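Local coordinates for protein putative mandelate racemase (Salmonella typhimurium, PDB 2O56) that is of uncharacterised function but belongs to the enolase superfamily, binds magnesium and may be a hydro-lyase, as relatives are, at residues G42-L46 with I297-G301; F139-S145 with E348-Y352; I197-G201 with Q233-M237. All coordinates share one frame; numbering follows the deposited sequence. Where two conformers were deposited one is given.

Contact 1. Residues G42-L46 with I297-G301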
loop_
_atom_site.group_PDB
_atom_site.type_symbol
_atom_site.label_atom_id
_atom_site.label_comp_id
_atom_site.label_asym_id
_atom_site.label_seq_id
_atom_site.Cartn_x
_atom_site.Cartn_y
_atom_site.Cartn_z
ATOM N N GLY A 42 -5.644 -7.575 43.822
ATOM C CA GLY A 42 -5.852 -7.629 42.378
ATOM C C GLY A 42 -6.560 -8.912 42.002
ATOM O O GLY A 42 -6.684 -9.828 42.810
ATOM N N GLU A 43 -7.044 -8.975 40.771
ATOM C CA GLU A 43 -7.741 -10.140 40.309
ATOM C C GLU A 43 -7.134 -10.636 38.984
ATOM O O GLU A 43 -6.752 -9.835 38.133
ATOM C CB GLU A 43 -9.225 -9.809 40.157
ATOM C CG GLU A 43 -10.036 -10.978 39.732
ATOM C CD GLU A 43 -11.488 -10.783 39.952
ATOM O OE1 GLU A 43 -11.837 -9.881 40.734
ATOM O OE2 GLU A 43 -12.281 -11.529 39.331
ATOM N N VAL A 44 -7.009 -11.954 38.847
ATOM C CA VAL A 44 -6.493 -12.583 37.627
ATOM C C VAL A 44 -7.715 -13.001 36.823
ATOM O O VAL A 44 -8.458 -13.883 37.255
ATOM C CB VAL A 44 -5.663 -13.851 37.956
ATOM C CG1 VAL A 44 -5.230 -14.587 36.681
ATOM C CG2 VAL A 44 -4.454 -13.502 38.839
ATOM N N GLY A 45 -7.932 -12.367 35.672
ATOM C CA GLY A 45 -9.212 -12.496 34.959
ATOM C C GLY A 45 -9.329 -13.706 34.045
ATOM O O GLY A 45 -9.415 -13.563 32.817
ATOM N N LEU A 46 -9.337 -14.892 34.655
ATOM C CA LEU A 46 -9.483 -16.155 33.942
ATOM C C LEU A 46 -10.554 -17.025 34.625
ATOM O O LEU A 46 -10.441 -18.251 34.660
ATOM C CB LEU A 46 -8.125 -16.900 33.918
ATOM C CG LEU A 46 -6.962 -16.271 33.130
ATOM C CD1 LEU A 46 -5.650 -17.017 33.381
ATOM C CD2 LEU A 46 -7.281 -16.252 31.618
ATOM N N ILE A 297 -9.434 -5.298 32.477
ATOM C CA ILE A 297 -8.276 -4.846 33.253
ATOM C C ILE A 297 -7.570 -6.035 33.915
ATOM O O ILE A 297 -6.369 -5.995 34.116
ATOM C CB ILE A 297 -8.651 -3.720 34.277
ATOM C CG1 ILE A 297 -9.030 -2.437 33.539
ATOM C CG2 ILE A 297 -7.494 -3.392 35.264
ATOM C CD1 ILE A 297 -9.956 -1.509 34.333
ATOM N N CYS A 298 -8.318 -7.102 34.208
ATOM C CA CYS A 298 -7.804 -8.269 34.935
ATOM C C CYS A 298 -7.187 -9.313 34.010
ATOM O O CYS A 298 -6.530 -10.249 34.484
ATOM C CB CYS A 298 -8.912 -8.922 35.765
ATOM S SG CYS A 298 -9.690 -7.843 36.997
ATOM N N THR A 299 -7.394 -9.150 32.702
ATOM C CA THR A 299 -6.794 -10.058 31.680
ATOM C C THR A 299 -5.771 -9.356 30.788
ATOM O O THR A 299 -4.766 -9.947 30.420
ATOM C CB THR A 299 -7.868 -10.737 30.761
ATOM O OG1 THR A 299 -8.983 -11.196 31.547
ATOM C CG2 THR A 299 -7.279 -11.936 30.001
ATOM N N CYS A 300 -6.031 -8.105 30.414
ATOM C CA CYS A 300 -5.343 -7.524 29.266
ATOM C C CYS A 300 -4.216 -6.565 29.619
ATOM O O CYS A 300 -3.713 -5.828 28.753
ATOM C CB CYS A 300 -6.345 -6.877 28.322
ATOM S SG CYS A 300 -7.664 -8.054 27.849
ATOM N N GLY A 301 -3.804 -6.572 30.883
ATOM C CA GLY A 301 -2.504 -5.998 31.247
ATOM C C GLY A 301 -2.470 -5.255 32.571
ATOM O O GLY A 301 -1.407 -4.851 33.024
#

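Contact 2. Residues F139-S145 with E348-Y352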
loop_
_atom_site.group_PDB
_atom_site.type_symbol
_atom_site.label_atom_id
_atom_site.label_comp_id
_atom_site.label_asym_id
_atom_site.label_seq_id
_atom_site.Cartn_x
_atom_site.Cartn_y
_atom_site.Cartn_z
ATOM N N PHE A 139 -29.211 -15.807 28.962
ATOM C CA PHE A 139 -29.258 -16.567 30.199
ATOM C C PHE A 139 -30.290 -16.008 31.162
ATOM O O PHE A 139 -30.352 -16.411 32.323
ATOM C CB PHE A 139 -27.878 -16.609 30.850
ATOM C CG PHE A 139 -26.815 -17.212 29.976
ATOM C CD1 PHE A 139 -27.018 -18.433 29.344
ATOM C CD2 PHE A 139 -25.605 -16.559 29.791
ATOM C CE1 PHE A 139 -26.039 -18.991 28.545
ATOM C CE2 PHE A 139 -24.608 -17.115 28.987
ATOM C CZ PHE A 139 -24.822 -18.333 28.370
ATOM N N GLY A 140 -31.101 -15.078 30.671
ATOM C CA GLY A 140 -32.183 -14.514 31.457
ATOM C C GLY A 140 -31.824 -13.255 32.213
ATOM O O GLY A 140 -30.664 -12.835 32.254
ATOM N N TRP A 141 -32.837 -12.653 32.820
ATOM C CA TRP A 141 -32.668 -11.479 33.664
ATOM C C TRP A 141 -33.867 -11.402 34.619
ATOM O O TRP A 141 -34.963 -11.866 34.276
ATOM C CB TRP A 141 -32.609 -10.203 32.817
ATOM C CG TRP A 141 -31.946 -9.079 33.555
ATOM C CD1 TRP A 141 -32.556 -8.091 34.281
ATOM C CD2 TRP A 141 -30.541 -8.851 33.664
ATOM N NE1 TRP A 141 -31.610 -7.250 34.822
ATOM C CE2 TRP A 141 -30.365 -7.699 34.464
ATOM C CE3 TRP A 141 -29.410 -9.499 33.146
ATOM C CZ2 TRP A 141 -29.103 -7.185 34.764
ATOM C CZ3 TRP A 141 -28.164 -8.993 33.448
ATOM C CH2 TRP A 141 -28.014 -7.849 34.254
ATOM N N GLY A 142 -33.655 -10.794 35.787
ATOM C CA GLY A 142 -34.638 -10.792 36.883
ATOM C C GLY A 142 -34.294 -11.838 37.928
ATOM O O GLY A 142 -33.483 -12.726 37.672
ATOM N N ASP A 143 -34.901 -11.748 39.107
ATOM C CA ASP A 143 -34.727 -12.807 40.106
ATOM C C ASP A 143 -35.518 -14.074 39.768
ATOM O O ASP A 143 -36.556 -14.021 39.108
ATOM C CB ASP A 143 -35.004 -12.317 41.530
ATOM C CG ASP A 143 -36.380 -11.712 41.680
ATOM O OD1 ASP A 143 -36.512 -10.486 41.485
ATOM O OD2 ASP A 143 -37.326 -12.464 41.997
ATOM N N GLY A 144 -34.988 -15.219 40.189
ATOM C CA GLY A 144 -35.517 -16.512 39.776
ATOM C C GLY A 144 -35.086 -16.949 38.384
ATOM O O GLY A 144 -35.563 -17.967 37.874
ATOM N N SER A 145 -34.181 -16.191 37.769
ATOM C CA SER A 145 -33.674 -16.522 36.439
ATOM C C SER A 145 -32.248 -17.093 36.477
ATOM O O SER A 145 -31.491 -16.945 35.517
ATOM C CB SER A 145 -33.751 -15.294 35.517
ATOM O OG SER A 145 -32.645 -14.421 35.721
ATOM N N GLU A 348 -20.301 -2.910 31.428
ATOM C CA GLU A 348 -20.937 -4.225 31.291
ATOM C C GLU A 348 -21.371 -4.801 32.634
ATOM O O GLU A 348 -20.543 -5.023 33.512
ATOM C CB GLU A 348 -19.979 -5.221 30.620
ATOM C CG GLU A 348 -20.523 -6.651 30.527
ATOM C CD GLU A 348 -19.646 -7.588 29.691
ATOM O OE1 GLU A 348 -18.423 -7.352 29.618
ATOM O OE2 GLU A 348 -20.183 -8.572 29.124
ATOM N N LEU A 349 -22.658 -5.105 32.771
ATOM C CA LEU A 349 -23.147 -5.740 33.997
ATOM C C LEU A 349 -23.726 -7.130 33.772
ATOM O O LEU A 349 -24.747 -7.284 33.097
ATOM C CB LEU A 349 -24.182 -4.860 34.704
ATOM C CG LEU A 349 -24.843 -5.482 35.938
ATOM C CD1 LEU A 349 -23.984 -5.290 37.161
ATOM C CD2 LEU A 349 -26.200 -4.891 36.147
ATOM N N HIS A 350 -23.091 -8.139 34.360
ATOM C CA HIS A 350 -23.672 -9.471 34.377
ATOM C C HIS A 350 -24.589 -9.617 35.573
ATOM O O HIS A 350 -24.365 -9.003 36.616
ATOM C CB HIS A 350 -22.603 -10.528 34.494
ATOM C CG HIS A 350 -21.648 -10.560 33.348
ATOM N ND1 HIS A 350 -21.804 -11.407 32.271
ATOM C CD2 HIS A 350 -20.515 -9.857 33.119
ATOM C CE1 HIS A 350 -20.805 -11.223 31.426
ATOM N NE2 HIS A 350 -20.005 -10.292 31.919
ATOM N N ARG A 351 -25.606 -10.460 35.410
ATOM C CA ARG A 351 -26.577 -10.734 36.466
ATOM C C ARG A 351 -25.926 -11.320 37.726
ATOM O O ARG A 351 -26.249 -10.911 38.844
ATOM C CB ARG A 351 -27.656 -11.671 35.941
ATOM C CG ARG A 351 -28.948 -11.626 36.729
ATOM C CD ARG A 351 -29.419 -13.032 37.060
ATOM N NE ARG A 351 -29.725 -13.811 35.867
ATOM C CZ ARG A 351 -29.044 -14.882 35.480
ATOM N NH1 ARG A 351 -29.398 -15.521 34.373
ATOM N NH2 ARG A 351 -28.009 -15.315 36.195
ATOM N N TYR A 352 -24.992 -12.251 37.541
ATOM C CA TYR A 352 -24.363 -12.969 38.662
ATOM C C TYR A 352 -23.610 -12.017 39.595
ATOM O O TYR A 352 -23.427 -12.317 40.767
ATOM C CB TYR A 352 -23.400 -14.058 38.149
ATOM C CG TYR A 352 -22.060 -13.494 37.750
ATOM C CD1 TYR A 352 -21.066 -13.246 38.709
ATOM C CD2 TYR A 352 -21.790 -13.179 36.422
ATOM C CE1 TYR A 352 -19.861 -12.693 38.354
ATOM C CE2 TYR A 352 -20.569 -12.637 36.054
ATOM C CZ TYR A 352 -19.611 -12.392 37.027
ATOM O OH TYR A 352 -18.400 -11.847 36.665
#

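Contact 3. Residues I197-G201 with Q233-M237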
loop_
_atom_site.group_PDB
_atom_site.type_symbol
_atom_site.label_atom_id
_atom_site.label_comp_id
_atom_site.label_asym_id
_atom_site.label_seq_id
_atom_site.Cartn_x
_atom_site.Cartn_y
_atom_site.Cartn_z
ATOM N N ILE A 197 -30.053 -21.719 10.757
ATOM C CA ILE A 197 -29.144 -21.522 11.880
ATOM C C ILE A 197 -29.142 -20.065 12.337
ATOM O O ILE A 197 -29.252 -19.782 13.532
ATOM C CB ILE A 197 -27.722 -22.017 11.528
ATOM C CG1 ILE A 197 -27.778 -23.493 11.111
ATOM C CG2 ILE A 197 -26.792 -21.827 12.706
ATOM C CD1 ILE A 197 -26.465 -24.074 10.632
ATOM N N LEU A 198 -29.083 -19.140 11.383
ATOM C CA LEU A 198 -28.944 -17.718 11.697
ATOM C C LEU A 198 -30.300 -17.009 11.798
ATOM O O LEU A 198 -30.406 -15.971 12.434
ATOM C CB LEU A 198 -28.062 -17.021 10.658
ATOM C CG LEU A 198 -26.577 -17.389 10.727
ATOM C CD1 LEU A 198 -25.825 -16.725 9.597
ATOM C CD2 LEU A 198 -25.967 -17.000 12.091
ATOM N N ARG A 199 -31.323 -17.583 11.167
ATOM C CA ARG A 199 -32.680 -17.020 11.170
ATOM C C ARG A 199 -33.265 -16.985 12.585
ATOM O O ARG A 199 -33.928 -16.008 12.972
ATOM C CB ARG A 199 -33.570 -17.854 10.233
ATOM C CG ARG A 199 -35.065 -17.526 10.244
ATOM C CD ARG A 199 -35.391 -16.266 9.483
ATOM N NE ARG A 199 -34.598 -16.092 8.272
ATOM C CZ ARG A 199 -34.245 -14.903 7.783
ATOM N NH1 ARG A 199 -34.627 -13.788 8.400
ATOM N NH2 ARG A 199 -33.506 -14.829 6.680
ATOM N N LEU A 200 -33.002 -18.052 13.340
ATOM C CA LEU A 200 -33.313 -18.131 14.756
ATOM C C LEU A 200 -32.722 -16.964 15.559
ATOM O O LEU A 200 -33.443 -16.257 16.263
ATOM C CB LEU A 200 -32.828 -19.466 15.321
ATOM C CG LEU A 200 -33.147 -19.772 16.790
ATOM C CD1 LEU A 200 -34.659 -19.690 17.072
ATOM C CD2 LEU A 200 -32.605 -21.148 17.155
ATOM N N GLY A 201 -31.407 -16.780 15.441
ATOM C CA GLY A 201 -30.710 -15.612 15.970
ATOM C C GLY A 201 -31.349 -14.289 15.584
ATOM O O GLY A 201 -31.565 -13.442 16.447
ATOM N N GLN A 233 -22.367 -12.917 7.478
ATOM C CA GLN A 233 -23.726 -13.364 7.123
ATOM C C GLN A 233 -24.723 -12.845 8.170
ATOM O O GLN A 233 -25.726 -12.216 7.836
ATOM C CB GLN A 233 -23.749 -14.896 7.079
ATOM C CG GLN A 233 -24.894 -15.474 6.249
ATOM C CD GLN A 233 -24.902 -16.996 6.245
ATOM O OE1 GLN A 233 -23.859 -17.641 6.335
ATOM N NE2 GLN A 233 -26.096 -17.572 6.160
ATOM N N PHE A 234 -24.398 -13.074 9.440
ATOM C CA PHE A 234 -25.236 -12.631 10.541
ATOM C C PHE A 234 -25.328 -11.119 10.684
ATOM O O PHE A 234 -26.421 -10.571 10.859
ATOM C CB PHE A 234 -24.806 -13.268 11.862
ATOM C CG PHE A 234 -25.793 -13.040 12.962
ATOM C CD1 PHE A 234 -27.092 -13.547 12.857
ATOM C CD2 PHE A 234 -25.449 -12.286 14.078
ATOM C CE1 PHE A 234 -28.019 -13.324 13.856
ATOM C CE2 PHE A 234 -26.376 -12.064 15.087
ATOM C CZ PHE A 234 -27.666 -12.589 14.969
ATOM N N GLY A 235 -24.193 -10.431 10.596
ATOM C CA GLY A 235 -24.207 -8.966 10.772
ATOM C C GLY A 235 -25.088 -8.257 9.760
ATOM O O GLY A 235 -25.817 -7.311 10.102
ATOM N N ARG A 236 -25.035 -8.724 8.514
ATOM C CA ARG A 236 -25.838 -8.174 7.417
ATOM C C ARG A 236 -27.335 -8.377 7.658
ATOM O O ARG A 236 -28.147 -7.548 7.274
ATOM C CB ARG A 236 -25.458 -8.831 6.090
ATOM C CG ARG A 236 -24.198 -8.269 5.441
ATOM C CD ARG A 236 -24.038 -8.796 4.024
ATOM N NE ARG A 236 -22.829 -8.289 3.384
ATOM C CZ ARG A 236 -22.046 -8.998 2.575
ATOM N NH1 ARG A 236 -22.332 -10.267 2.290
ATOM N NH2 ARG A 236 -20.967 -8.431 2.054
ATOM N N MET A 237 -27.681 -9.500 8.286
ATOM C CA MET A 237 -29.074 -9.817 8.660
ATOM C C MET A 237 -29.611 -8.850 9.725
ATOM O O MET A 237 -30.767 -8.421 9.659
ATOM C CB MET A 237 -29.172 -11.242 9.195
ATOM C CG MET A 237 -28.975 -12.335 8.149
ATOM S SD MET A 237 -29.279 -13.997 8.814
ATOM C CE MET A 237 -30.997 -13.831 9.229
#

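Contact 1. Residues G42-L46 with I297-G301
Gly45 meets Cys298 and Thr299 at the junction between the N-terminal capping domain and the barrel of this enolase-superfamily protein. Gly45, which comes after Val44, is the centre of an inverse gamma turn. The turn is closed by Leu46 N on Val44 O at 2.9 Å. Having no side chain, Gly45 lets the two backbones come close, with its CA 4.5 Å from Cys298 CA. Two hydrogen bonds use its peptide groups. Gly45 N donates to Cys298 O at 2.8 Å. The donor stands well above the carbonyl plane, 59° out of it, so the bond does not use a lone pair. The second bond runs from Thr299 OG1 to Gly45 O at 2.7 Å. This one lies in the carbonyl plane, on a lone pair. Thr299 OG1 sits beside its own backbone N (chi1 -43°), and this turns the hydroxyl to Gly45.

In the enolase fold such a capping domain packs over the barrel loops that follow the strands. The segment 297-301 is one of these loops, between strand 292-293 and helix 302-314. The side chain of Thr299 is about 6 Å from that of the magnesium ligand Glu273, though about 11 Å from the ion itself.

Cys298 points its CB at the segment 42-46 and touches Glu43. This CB approaches Glu43 O to 3.3 Å, and that buried carbonyl oxygen has no polar partner in the model. Cys298 SG lies alongside the Glu43 chain, 3.8 Å from Glu43 CB. The Glu43 chain runs on extended to its carboxylate, which is hydrogen-bonded by Gly327 N and Ser330 N. Trp87 of a second subunit packs on Leu46 and Thr299.

Contact 2. Residues F139-S145 with E348-Y352
The Trp141 ring and the Arg351 guanidinium are the flat groups here, with planes 41° apart. One face of the indole has Arg351 CG over it, 4.2 Å above the plane and nearer the margin than the middle of the ring. Arg351 CB is 3.7 Å from Trp141 CZ3. The two side chains run antiparallel to each other. Leu349 comes to the edge of the indole, in its plane, with Leu349 CD2 4.0 Å from Trp141 CZ2. Leu349 O also lies at this edge, 3.5 Å from Trp141 CH2. The other end of the indole is fixed by a hydrogen bond from Trp141 NE1 to Glu166 OE1.

The guanidinium has Ser145 O over one face. This oxygen is 2.8 Å from Arg351 NH1, but the angle is poor for a hydrogen bond. Phe139 O and Trp141 CA lie at the guanidinium edge, near its plane. The Arg351 chain starts with CG anti to the backbone N (chi1 -159°) and then bends at chi2 and chi3. These bends carry it off the indole and into the curve of the loop 139-145.

The contact joins two neighbouring parts of the barrel. Strand 347-350 is the last barrel strand and pairs in parallel with the first, 130-135, from which the loop 139-145 follows. Glu348 bonds Ser135 of the paired strand and makes a salt bridge to Lys172 of strand 170-173.

Gly142 to Ser145 form a type II beta turn. Ser145 OG donates to Gly142 O at 2.7 Å, which pins the hydroxyl across the turn. The same OG is 3.0 Å from Arg351 NE. His350 has its CB directed away from the loop, and its side chain is about 7 Å from the bound magnesium.

Contact 3. Residues I197-G201 with Q233-M237
Leu198 on helix 195-212 reaches across to three residues of helix 228-238. Its CB meets the sulfur of Met237, with Met237 SD 3.7 Å away. CG stands beside the backbone N (chi1 -71°), and the two methyls then part. CD1 rests on the Gln233 chain, touching it from CB to the amide, and is 3.5 Å from Gln233 CD. CD2 goes to the Phe234 ring, 3.7 Å from Phe234 CD1, at an oblique approach. Leu198 is thus wedged between residues one turn apart on the facing helix.

The Phe234 ring continues past Leu198 and turns its edge to Gly201. Gly201 C lies near the ring plane, 3.9 Å from Phe234 CE1. With no side chain on Gly201, the ring can settle against the helix backbone.

These helices follow consecutive barrel strands, 170-173 and 217-221, and belong to the outer helical layer of the barrel. The axes of the two short segments approach to 10.2 Å and run at 39° to each other.

Met237 CE sits over one face of the Arg199 guanidinium, 3.5 Å above its plane. Arg199 starts out away from the other helix and comes back through bends at chi2 and chi3.

No hydrogen bond crosses between the two segments. Gln233 NE2 is bonded to Leu193 O, and Arg199 NH2 forms a salt bridge with Asp195. The polar ends are thus paired outside the contact. What holds these two segments together is van der Waals packing, with Leu198 at its middle and the Phe234 edge and Met237 methyl beside it.

Overall arrangement
Contact 1 is fully buried near the chain centre, while contacts 2 and 3 are partly buried and lie farther out. Contact 1 joins the capping domain to a barrel loop. Contact 2 ties the last barrel strand to the loop after the first, and contact 3 pairs two outer helices, so no element is shared. Their chemistry differs: two hydrogen bonds to the Gly45 backbone, one from a threonine hydroxyl, in contact 1, an arginine chain over an indole with carbonyls around its guanidinium in contact 2, and apolar packing in contact 3. Contacts 1 and 2 approach to about 7 Å between nearest atoms and have alternating segments along the chain. Contact 3 is nested within the loops both close.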